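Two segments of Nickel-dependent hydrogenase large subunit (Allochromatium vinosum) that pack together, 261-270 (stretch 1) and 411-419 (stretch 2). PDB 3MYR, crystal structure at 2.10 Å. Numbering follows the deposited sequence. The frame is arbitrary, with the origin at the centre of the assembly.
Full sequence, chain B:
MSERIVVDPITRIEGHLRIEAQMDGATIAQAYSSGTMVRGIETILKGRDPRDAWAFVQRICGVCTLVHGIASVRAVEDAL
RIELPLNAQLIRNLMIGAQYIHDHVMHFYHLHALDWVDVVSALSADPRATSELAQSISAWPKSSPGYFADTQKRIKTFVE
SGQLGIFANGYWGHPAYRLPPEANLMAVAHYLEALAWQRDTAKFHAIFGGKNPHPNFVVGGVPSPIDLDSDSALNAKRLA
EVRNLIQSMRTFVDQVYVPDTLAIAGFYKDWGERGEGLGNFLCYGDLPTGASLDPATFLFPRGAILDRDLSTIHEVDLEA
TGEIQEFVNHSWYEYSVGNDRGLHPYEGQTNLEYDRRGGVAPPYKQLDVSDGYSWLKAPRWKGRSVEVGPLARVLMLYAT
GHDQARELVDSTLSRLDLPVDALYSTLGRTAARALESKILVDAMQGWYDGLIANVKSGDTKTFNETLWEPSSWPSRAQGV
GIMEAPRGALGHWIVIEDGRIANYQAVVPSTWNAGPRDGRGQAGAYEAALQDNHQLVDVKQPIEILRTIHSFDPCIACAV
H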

# COMPACT_ATOMS: atom_id res chain seq x y z
N THR B 261 -4.89 10.36 18.43
CA THR B 261 -4.67 11.46 17.46
C THR B 261 -5.04 12.82 18.11
O THR B 261 -4.31 13.81 17.96
N LEU B 262 -6.19 12.85 18.79
CA LEU B 262 -6.64 14.09 19.42
C LEU B 262 -5.74 14.54 20.57
O LEU B 262 -5.38 15.71 20.61
N ALA B 263 -5.36 13.62 21.48
CA ALA B 263 -4.48 13.96 22.60
C ALA B 263 -3.12 14.47 22.07
O ALA B 263 -2.61 15.47 22.57
N ILE B 264 -2.55 13.81 21.06
CA ILE B 264 -1.24 14.24 20.48
C ILE B 264 -1.33 15.60 19.76
O ILE B 264 -0.50 16.49 20.01
N ALA B 265 -2.43 15.81 19.02
CA ALA B 265 -2.65 17.08 18.33
C ALA B 265 -2.58 18.31 19.27
O ALA B 265 -2.17 19.40 18.84
N GLY B 266 -3.07 18.17 20.51
CA GLY B 266 -3.13 19.27 21.46
C GLY B 266 -1.75 19.88 21.70
O GLY B 266 -1.65 21.05 22.10
N PHE B 267 -0.67 19.11 21.49
CA PHE B 267 0.71 19.61 21.71
C PHE B 267 1.34 20.18 20.43
O PHE B 267 2.45 20.67 20.46
N TYR B 268 0.62 20.12 19.31
CA TYR B 268 1.20 20.49 18.01
C TYR B 268 0.27 21.40 17.16
O TYR B 268 0.22 21.30 15.93
N LYS B 269 -0.43 22.30 17.83
CA LYS B 269 -1.52 23.05 17.28
C LYS B 269 -0.95 24.00 16.25
O LYS B 269 -1.64 24.30 15.28
N ASP B 270 0.30 24.44 16.44
CA ASP B 270 0.95 25.29 15.42
C ASP B 270 1.17 24.53 14.06
O ASP B 270 1.32 25.16 13.00
N SER B 411 -16.52 19.20 16.64
CA SER B 411 -16.07 18.84 17.98
C SER B 411 -14.52 18.71 18.05
O SER B 411 -13.92 19.11 19.03
N THR B 412 -13.87 18.28 16.96
CA THR B 412 -12.42 18.28 16.96
C THR B 412 -11.84 19.69 17.06
O THR B 412 -10.92 19.94 17.89
N LEU B 413 -12.34 20.60 16.22
CA LEU B 413 -11.76 21.96 16.20
C LEU B 413 -12.05 22.65 17.52
O LEU B 413 -11.24 23.42 18.08
N SER B 414 -13.23 22.37 18.04
CA SER B 414 -13.57 22.94 19.30
C SER B 414 -12.68 22.42 20.49
O SER B 414 -12.23 23.21 21.33
N ARG B 415 -12.40 21.11 20.54
CA ARG B 415 -11.53 20.57 21.56
C ARG B 415 -10.15 21.22 21.48
O ARG B 415 -9.52 21.39 22.49
N LEU B 416 -9.63 21.44 20.28
CA LEU B 416 -8.28 21.96 20.07
C LEU B 416 -8.26 23.46 20.18
O LEU B 416 -7.18 24.06 20.15
N ASP B 417 -9.45 24.04 20.24
CA ASP B 417 -9.66 25.49 20.15
C ASP B 417 -9.05 26.05 18.87
O ASP B 417 -8.25 26.95 18.91
N LEU B 418 -9.40 25.50 17.71
CA LEU B 418 -8.80 25.98 16.46
C LEU B 418 -9.92 26.45 15.53
O LEU B 418 -11.03 25.93 15.60
N PRO B 419 -9.60 27.35 14.62
CA PRO B 419 -10.61 27.80 13.66
C PRO B 419 -10.65 26.84 12.43
O PRO B 419 -9.75 25.99 12.24

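No two residues that touch are closer than 147 positions in sequence, yet the stretches pack side by side, with helix 261-265 and helix 411-416 running in broadly the same direction, at 35° to one another. Their axes come no closer than 10.6 Å, a spacing that leaves room for side chains between them, and the contact buries 380 Å² in all. Three residues account for most of this surface: Leu-416 from the second stretch, and Leu-262 and Lys-269 from the first.

Leu-416 covers the largest area. Its CA-to-CB bond points sideways, yet the side chain, in the m,t rotamer, brings its end nearer to the first stretch. Both methyls reach Ala-265 CB, CD2 of Leu-416 at 4.0 Å and CD1 at 4.1 Å, an apolar contact; CD2 also lies 3.8 Å from Gly-266 N, so that this methyl group rests against backbone as well as side chain. The same CD2 is 4.1 Å from Leu-262 O. The backbones are near here, with Gly-266 CA and Leu-416 CA 6.0 Å apart; a CB on Gly-266 would still have room, 4.2 Å from Leu-416 CD2.

Leu-262 fills the wider part of the interface one turn earlier, where its CA is 7.6 Å from Thr-412 CA. Its CA-to-CB bond points toward the second stretch, its rotamer is also m,t, and its two methyl groups meet different neighbours. CD1 lies 4.0 Å from Arg-415 CD, on the aliphatic part of the arginine. Thr-412, with chi1 in m and its CA-to-CB bond sideways, has both CG2 and OG1 about 4.0 Å from Leu-262 CD2; OG1 is hydrogen-bonded elsewhere in the structure. The CA-to-CB bond of Arg-415 points toward the first stretch, but its contribution here is carbon packing; Leu-262 CD1 approaches its guanidinium obliquely.

Lys-269 closes the contact beyond the helices. The type I turn from Ala-265 to Tyr-268 leads the chain out of the first helix and into a 3-10 segment, from which the lysine CA-to-CB bond points toward the second stretch. With chi1 in m and the remaining three angles in t, the side chain is extended and carries its ammonium group to the C-terminal end of helix 411-416. There NZ donates a hydrogen bond to Leu-416 O at 2.9 Å. Carbonyls in the last turn of a helix commonly lack a helical amide partner, and a lysine is well suited to meet one. NZ also donates to water 1, 2.8 Å from the water oxygen, and this water in turn donates to Arg-415 O, again at 2.8 Å between the oxygens. One lysine therefore engages two successive carbonyls, one directly and one through water.

The helix end itself is a Schellman motif, in which Asp-417 adopts positive phi and Leu-418 N bonds back to Leu-413 O at 2.8 Å. Leu-418, another m,t leucine, has its CA-to-CB bond toward the first stretch and sets CD2 4.2 Å from Lys-269 CB, adding apolar cover to the base of the lysine.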

# COMPACT_ATOMS: atom_id res chain seq x y z
CB THR B 261 -5.55 11.23 16.19
OG1 THR B 261 -5.12 10.00 15.58
CG2 THR B 261 -5.31 12.31 15.19
CB LEU B 262 -8.12 14.06 19.87
CG LEU B 262 -9.16 13.70 18.78
CD1 LEU B 262 -10.62 13.63 19.36
CD2 LEU B 262 -9.12 14.61 17.59
CB ALA B 263 -4.23 12.75 23.51
CB ILE B 264 -0.62 13.15 19.58
CG1 ILE B 264 -0.10 12.03 20.48
CG2 ILE B 264 0.57 13.68 18.73
CD1 ILE B 264 0.20 10.72 19.74
CB ALA B 265 -4.04 17.05 17.64
CB PHE B 267 1.61 18.48 22.28
CG PHE B 267 1.29 18.13 23.75
CD1 PHE B 267 0.30 17.21 24.06
CD2 PHE B 267 1.99 18.74 24.80
CE1 PHE B 267 0.01 16.90 25.41
CE2 PHE B 267 1.69 18.44 26.17
CZ PHE B 267 0.70 17.53 26.44
CB TYR B 268 1.49 19.19 17.24
CG TYR B 268 2.66 18.40 17.84
CD1 TYR B 268 2.44 17.20 18.49
CD2 TYR B 268 3.98 18.91 17.80
CE1 TYR B 268 3.49 16.49 19.04
CE2 TYR B 268 5.04 18.22 18.36
CZ TYR B 268 4.80 17.00 18.95
OH TYR B 268 5.84 16.21 19.45
CB LYS B 269 -2.24 23.86 18.37
CG LYS B 269 -3.23 23.00 19.23
CD LYS B 269 -3.69 23.89 20.44
CE LYS B 269 -4.55 23.12 21.40
NZ LYS B 269 -5.33 24.02 22.32
CB ASP B 270 2.30 25.85 15.92
CG ASP B 270 3.28 24.74 16.29
OD1 ASP B 270 4.41 24.68 15.74
OD2 ASP B 270 2.89 23.85 17.09
CB SER B 411 -16.77 17.59 18.50
OG SER B 411 -16.21 16.49 17.81
CB THR B 412 -11.88 17.61 15.69
OG1 THR B 412 -12.29 16.23 15.68
CG2 THR B 412 -10.37 17.76 15.55
CB LEU B 413 -12.39 22.81 15.07
CG LEU B 413 -11.98 22.36 13.67
CD1 LEU B 413 -12.75 23.14 12.61
CD2 LEU B 413 -10.46 22.55 13.56
CB SER B 414 -15.09 22.84 19.52
OG SER B 414 -15.40 22.66 20.89
CB ARG B 415 -11.28 19.08 21.36
CG ARG B 415 -12.49 18.21 21.49
CD ARG B 415 -12.01 16.75 21.51
NE ARG B 415 -11.15 16.53 22.69
CZ ARG B 415 -11.30 15.51 23.54
NH1 ARG B 415 -12.24 14.60 23.30
NH2 ARG B 415 -10.51 15.40 24.60
CB LEU B 416 -7.76 21.53 18.69
CG LEU B 416 -7.61 20.00 18.69
CD1 LEU B 416 -7.31 19.49 17.32
CD2 LEU B 416 -6.47 19.54 19.71
CB ASP B 417 -9.07 26.18 21.42
CG ASP B 417 -9.42 27.69 21.48
OD1 ASP B 417 -10.51 28.09 20.97
OD2 ASP B 417 -8.56 28.51 21.94
CB LEU B 418 -8.03 24.84 15.79
CG LEU B 418 -6.74 24.37 16.47
CD1 LEU B 418 -6.29 23.08 15.81
CD2 LEU B 418 -5.62 25.47 16.42
CB PRO B 419 -10.08 29.18 13.28
CG PRO B 419 -8.55 28.98 13.29
CD PRO B 419 -8.28 27.97 14.37
O HOH W 1 -7.41 22.78 23.63